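Local coordinates for protein alternansucrase (Leuconostoc mesenteroides, PDB 6HVG) that belongs to glycoside hydrolase family 70, combining a TIM-barrel type catalytic region with choline-binding-like cell wall repeats and a bound calcium ion, at residues F482-Q485 and T486-Q490; D503-D506 and S507-T511. All blocks are in the same frame, centred on the assembly; numbering follows the deposited sequence.

Contact 1: F482-Q485 and T486-Q490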
ATOM      1  N   PHE A 482      -7.391  21.237  40.854  1.00 57.18           N
ATOM      2  CA  PHE A 482      -8.045  22.495  41.202  1.00 58.40           C
ATOM      3  C   PHE A 482      -7.105  23.696  41.140  1.00 60.16           C
ATOM      4  O   PHE A 482      -7.517  24.748  40.666  1.00 59.91           O
ATOM      5  CB  PHE A 482      -8.723  22.412  42.562  1.00 57.14           C
ATOM      6  CG  PHE A 482      -9.584  23.601  42.869  1.00 59.79           C
ATOM      7  CD1 PHE A 482     -10.786  23.808  42.191  1.00 60.95           C
ATOM      8  CD2 PHE A 482      -9.188  24.537  43.829  1.00 62.44           C
ATOM      9  CE1 PHE A 482     -11.581  24.918  42.475  1.00 62.68           C
ATOM     10  CE2 PHE A 482      -9.973  25.647  44.113  1.00 62.49           C
ATOM     11  CZ  PHE A 482     -11.168  25.837  43.433  1.00 62.49           C
ATOM     12  N   VAL A 483      -5.846  23.536  41.553  1.00 61.15           N
ATOM     13  CA  VAL A 483      -4.884  24.632  41.386  1.00 63.23           C
ATOM     14  C   VAL A 483      -4.650  24.900  39.892  1.00 63.34           C
ATOM     15  O   VAL A 483      -4.452  26.041  39.504  1.00 71.07           O
ATOM     16  CB  VAL A 483      -3.534  24.449  42.145  1.00 61.42           C
ATOM     17  CG1 VAL A 483      -3.788  24.145  43.596  1.00 61.60           C
ATOM     18  CG2 VAL A 483      -2.677  23.365  41.544  1.00 66.19           C
ATOM     19  N   ILE A 484      -4.713  23.866  39.054  1.00 61.55           N
ATOM     20  CA  ILE A 484      -4.680  24.041  37.596  1.00 62.20           C
ATOM     21  C   ILE A 484      -5.951  24.715  37.092  1.00 62.91           C
ATOM     22  O   ILE A 484      -5.882  25.565  36.202  1.00 65.15           O
ATOM     23  CB  ILE A 484      -4.494  22.700  36.842  1.00 63.22           C
ATOM     24  CG1 ILE A 484      -3.131  22.070  37.165  1.00 64.22           C
ATOM     25  CG2 ILE A 484      -4.623  22.886  35.334  1.00 62.62           C
ATOM     26  CD1 ILE A 484      -1.941  22.784  36.554  1.00 67.82           C
ATOM     27  N   GLN A 485      -7.105  24.360  37.658  1.00 63.20           N
ATOM     28  CA  GLN A 485      -8.359  25.008  37.257  1.00 64.16           C
ATOM     29  C   GLN A 485      -8.302  26.506  37.532  1.00 63.68           C
ATOM     30  O   GLN A 485      -8.672  27.311  36.684  1.00 66.37           O
ATOM     31  CB  GLN A 485      -9.581  24.390  37.956  1.00 63.63           C
ATOM     32  CG  GLN A 485     -10.884  25.142  37.671  1.00 63.88           C
ATOM     33  CD  GLN A 485     -12.128  24.423  38.162  1.00 66.22           C
ATOM     34  OE1 GLN A 485     -12.052  23.310  38.673  1.00 64.23           O
ATOM     35  NE2 GLN A 485     -13.284  25.068  38.005  1.00 72.00           N
ATOM     36  N   THR A 486      -7.837  26.864  38.725  1.00 63.15           N
ATOM     37  CA  THR A 486      -7.689  28.253  39.112  1.00 64.40           C
ATOM     38  C   THR A 486      -6.786  28.952  38.067  1.00 65.62           C
ATOM     39  O   THR A 486      -7.171  29.938  37.444  1.00 65.42           O
ATOM     40  CB  THR A 486      -7.145  28.360  40.564  1.00 62.66           C
ATOM     41  OG1 THR A 486      -8.172  27.955  41.478  1.00 60.39           O
ATOM     42  CG2 THR A 486      -6.690  29.788  40.900  1.00 62.13           C
ATOM     43  N   ALA A 487      -5.608  28.395  37.836  1.00 64.72           N
ATOM     44  CA  ALA A 487      -4.669  28.965  36.873  1.00 63.20           C
ATOM     45  C   ALA A 487      -5.283  29.118  35.500  1.00 64.46           C
ATOM     46  O   ALA A 487      -4.982  30.075  34.798  1.00 70.23           O
ATOM     47  CB  ALA A 487      -3.411  28.115  36.797  1.00 61.18           C
ATOM     48  N   ILE A 488      -6.122  28.165  35.107  1.00 63.22           N
ATOM     49  CA  ILE A 488      -6.799  28.246  33.834  1.00 62.96           C
ATOM     50  C   ILE A 488      -7.706  29.472  33.782  1.00 68.61           C
ATOM     51  O   ILE A 488      -7.709  30.208  32.793  1.00 76.64           O
ATOM     52  CB  ILE A 488      -7.603  26.961  33.523  1.00 62.53           C
ATOM     53  CG1 ILE A 488      -6.645  25.845  33.095  1.00 63.16           C
ATOM     54  CG2 ILE A 488      -8.619  27.189  32.388  1.00 60.92           C
ATOM     55  CD1 ILE A 488      -7.259  24.462  33.103  1.00 62.20           C
ATOM     56  N   GLU A 489      -8.471  29.705  34.834  1.00 70.01           N
ATOM     57  CA  GLU A 489      -9.417  30.815  34.827  1.00 75.07           C
ATOM     58  C   GLU A 489      -8.712  32.166  34.802  1.00 79.61           C
ATOM     59  O   GLU A 489      -9.268  33.158  34.300  1.00 85.66           O
ATOM     60  CB  GLU A 489     -10.366  30.718  36.007  1.00 77.01           C
ATOM     61  CG  GLU A 489     -11.213  29.451  36.039  1.00 78.76           C
ATOM     62  CD  GLU A 489     -12.329  29.408  34.994  1.00 82.95           C
ATOM     63  OE1 GLU A 489     -12.315  30.204  34.039  1.00 87.61           O
ATOM     64  OE2 GLU A 489     -13.211  28.540  35.139  1.00 88.85           O
ATOM     65  N   GLN A 490      -7.487  32.192  35.329  1.00 78.81           N
ATOM     66  CA  GLN A 490      -6.648  33.395  35.302  1.00 83.55           C
ATOM     67  C   GLN A 490      -6.119  33.752  33.908  1.00 84.00           C
ATOM     68  O   GLN A 490      -6.112  34.928  33.529  1.00 87.70           O
ATOM     69  CB  GLN A 490      -5.477  33.243  36.280  1.00 87.44           C
ATOM     70  CG  GLN A 490      -5.890  33.298  37.751  1.00 88.14           C
ATOM     71  CD  GLN A 490      -4.778  32.871  38.690  1.00 87.91           C
ATOM     72  OE1 GLN A 490      -3.724  32.408  38.251  1.00 87.28           O
ATOM     73  NE2 GLN A 490      -5.021  32.996  39.992  1.00 90.58           N
TER
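Phe482 opens the contact by accepting two donors from Thr486 at its carbonyl oxygen. Thr486 N lies 2.9 Å from Phe482 O, with an N-H...O angle of 167°, the regular i to i+4 bond of an alpha helix; Thr486 OG1 adds a weak second bond to Phe482 O at 3.4 Å. The same hydroxyl oxygen sits above one face of the Phe482 ring, offset toward the rim, and is 3.9 Å from CE2. The phenyl group gets there because its CG stands trans to the backbone N (chi1 -171°), which swings the ring outward from the helix, so that its CE2 side comes near the Thr486 hydroxyl. At the next residue, Val483 O receives Ala487 N at 3.1 Å. Ile484 O accepts Ile488 N at 2.8 Å, and on this flank the CG2 methyl of Ile484 meets the CD1 methyl of Ile488 at 3.8 Å, an apolar touch. Both side chains also pack on Tyr453 of helix 447-462. Gln485 closes the segment: its carbonyl oxygen takes Glu489 N at 3.0 Å, while its extended side chain (chi2 171°) carries the amide to Asn393, where NE2 hydrogen-bonds to OD1. Glu489, bent at its second torsion, forms a salt bridge to Arg437. The chemistry is therefore divided by position: main-chain bonds hold the helical turn, isoleucines supply an apolar flank, and the buried polar ends of Gln485 and Glu489 are satisfied by partners beyond the turn, tying helix 474-495 to its surroundings.

Contact 2: D503-D506 and S507-T511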
ATOM      1  N   ASP A 503      -6.555  24.560  22.107  1.00 64.93           N
ATOM      2  CA  ASP A 503      -5.315  24.052  21.508  1.00 68.34           C
ATOM      3  C   ASP A 503      -4.490  23.240  22.501  1.00 65.33           C
ATOM      4  O   ASP A 503      -3.839  22.273  22.117  1.00 64.47           O
ATOM      5  CB  ASP A 503      -4.479  25.210  20.936  1.00 74.60           C
ATOM      6  CG  ASP A 503      -5.199  25.954  19.798  1.00 80.32           C
ATOM      7  OD1 ASP A 503      -6.124  25.362  19.176  1.00 81.01           O
ATOM      8  OD2 ASP A 503      -4.832  27.128  19.522  1.00 83.33           O
ATOM      9  N   ALA A 504      -4.509  23.643  23.770  1.00 62.89           N
ATOM     10  CA  ALA A 504      -3.843  22.883  24.840  1.00 60.44           C
ATOM     11  C   ALA A 504      -4.512  21.518  25.077  1.00 57.52           C
ATOM     12  O   ALA A 504      -3.841  20.499  25.181  1.00 55.44           O
ATOM     13  CB  ALA A 504      -3.827  23.694  26.118  1.00 60.15           C
ATOM     14  N   ILE A 505      -5.837  21.500  25.121  1.00 54.29           N
ATOM     15  CA  ILE A 505      -6.567  20.245  25.262  1.00 54.86           C
ATOM     16  C   ILE A 505      -6.336  19.341  24.064  1.00 55.17           C
ATOM     17  O   ILE A 505      -5.951  18.186  24.227  1.00 57.52           O
ATOM     18  CB  ILE A 505      -8.080  20.480  25.511  1.00 53.85           C
ATOM     19  CG1 ILE A 505      -8.290  21.177  26.864  1.00 56.79           C
ATOM     20  CG2 ILE A 505      -8.862  19.177  25.478  1.00 53.00           C
ATOM     21  CD1 ILE A 505      -7.721  20.454  28.072  1.00 56.69           C
ATOM     22  N   ASP A 506      -6.526  19.885  22.865  1.00 58.54           N
ATOM     23  CA  ASP A 506      -6.348  19.128  21.619  1.00 59.58           C
ATOM     24  C   ASP A 506      -4.982  18.450  21.572  1.00 58.15           C
ATOM     25  O   ASP A 506      -4.888  17.262  21.241  1.00 55.63           O
ATOM     26  CB  ASP A 506      -6.497  20.034  20.396  1.00 65.28           C
ATOM     27  CG  ASP A 506      -7.948  20.346  20.057  1.00 72.77           C
ATOM     28  OD1 ASP A 506      -8.859  19.558  20.426  1.00 74.84           O
ATOM     29  OD2 ASP A 506      -8.165  21.379  19.379  1.00 77.60           O
ATOM     30  N   SER A 507      -3.938  19.206  21.919  1.00 57.96           N
ATOM     31  CA  SER A 507      -2.572  18.696  21.943  1.00 62.65           C
ATOM     32  C   SER A 507      -2.363  17.606  22.977  1.00 60.75           C
ATOM     33  O   SER A 507      -1.693  16.608  22.704  1.00 57.73           O
ATOM     34  CB  SER A 507      -1.567  19.831  22.196  1.00 64.96           C
ATOM     35  OG  SER A 507      -1.445  20.641  21.053  1.00 79.20           O
ATOM     36  N   PHE A 508      -2.901  17.826  24.175  1.00 61.99           N
ATOM     37  CA  PHE A 508      -2.767  16.862  25.242  1.00 58.38           C
ATOM     38  C   PHE A 508      -3.448  15.549  24.883  1.00 56.59           C
ATOM     39  O   PHE A 508      -2.913  14.463  25.153  1.00 56.28           O
ATOM     40  CB  PHE A 508      -3.344  17.382  26.546  1.00 57.23           C
ATOM     41  CG  PHE A 508      -3.617  16.289  27.526  1.00 53.28           C
ATOM     42  CD1 PHE A 508      -2.579  15.550  28.062  1.00 51.73           C
ATOM     43  CD2 PHE A 508      -4.915  15.964  27.851  1.00 53.39           C
ATOM     44  CE1 PHE A 508      -2.833  14.528  28.935  1.00 52.40           C
ATOM     45  CE2 PHE A 508      -5.177  14.940  28.712  1.00 53.33           C
ATOM     46  CZ  PHE A 508      -4.132  14.226  29.261  1.00 54.21           C
ATOM     47  N   VAL A 509      -4.622  15.662  24.273  1.00 53.07           N
ATOM     48  CA  VAL A 509      -5.419  14.498  23.917  1.00 52.67           C
ATOM     49  C   VAL A 509      -4.682  13.572  22.959  1.00 54.46           C
ATOM     50  O   VAL A 509      -4.781  12.360  23.090  1.00 56.10           O
ATOM     51  CB  VAL A 509      -6.781  14.916  23.317  1.00 50.78           C
ATOM     52  CG1 VAL A 509      -7.500  13.745  22.674  1.00 49.57           C
ATOM     53  CG2 VAL A 509      -7.664  15.524  24.394  1.00 51.25           C
ATOM     54  N   LYS A 510      -3.963  14.136  21.992  1.00 60.00           N
ATOM     55  CA  LYS A 510      -3.240  13.349  20.985  1.00 63.71           C
ATOM     56  C   LYS A 510      -2.034  12.608  21.581  1.00 59.50           C
ATOM     57  O   LYS A 510      -1.576  11.596  21.057  1.00 55.03           O
ATOM     58  CB  LYS A 510      -2.778  14.257  19.841  1.00 74.35           C
ATOM     59  CG  LYS A 510      -3.900  14.825  18.975  1.00 84.38           C
ATOM     60  CD  LYS A 510      -3.323  15.872  18.004  1.00 91.95           C
ATOM     61  CE  LYS A 510      -4.421  16.577  17.193  1.00 95.70           C
ATOM     62  NZ  LYS A 510      -4.034  16.870  15.772  1.00 95.19           N
ATOM     63  N   THR A 511      -1.543  13.117  22.695  1.00 58.08           N
ATOM     64  CA  THR A 511      -0.488  12.490  23.474  1.00 58.60           C
ATOM     65  C   THR A 511      -0.831  11.104  24.033  1.00 54.70           C
ATOM     66  O   THR A 511       0.050  10.264  24.188  1.00 56.73           O
ATOM     67  CB  THR A 511      -0.146  13.428  24.660  1.00 61.38           C
ATOM     68  OG1 THR A 511       0.486  14.599  24.152  1.00 59.69           O
ATOM     69  CG2 THR A 511       0.796  12.786  25.656  1.00 69.14           C
TER
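Successive i to i+4 bonds define the backbone between Asp503-Asp506 and Ser507-Thr511, from Phe508 N to Ala504 O at 3.0 Å and Val509 N to Ile505 O at 2.9 Å to a weak, longer one from Lys510 N to Asp506 O at 3.3 Å. Asp503 O is gripped twice by one residue: Ser507 N and Ser507 OG each lie 3.1 Å from it and approach from opposite faces of its carbonyl plane. The hydroxyl reaches back because it lies beside its own backbone N and trans to the carbonyl carbon (chi1 -73°). A similar return occurs a turn later, where Thr511 OG1 donates to Ser507 O at 3.3 Å. On the apolar flank, CG2 of Ile505 meets CG2 of Val509 at 4.0 Å, methyl against methyl. Phe508 instead directs its ring away from the preceding turn, toward Phe456 of helix 447-462, the two ring planes inclined at about 40°. That helix also meets Ala504 through Met457, whereas Val509 packs on Ala412 and Trp515 in loops, so the buried side of helix 499-511 packs on helix 447-462 and on loop residues such as Trp515, which touches both Phe508 and Val509.

Contact 1 lies within helix 474-495 and contact 2 within helix 499-511, consecutive helices of the chain, so the two come in series. Their centres are about 17 Å apart, and their nearest atoms stay about 6 Å apart without touching. What they share is helix 447-462, which packs against both: Tyr453 and Leu462 face contact 1, while Asn452, Phe456 and Met457 face contact 2. Both fall inside the glycoside hydrolase family 70 range and on the same side of the chain's centre, with the centres of contacts 1 and 2 about 47 Å and 30 Å from the centre of the chain. The pair thus samples two successive helices that both pack on helix 447-462.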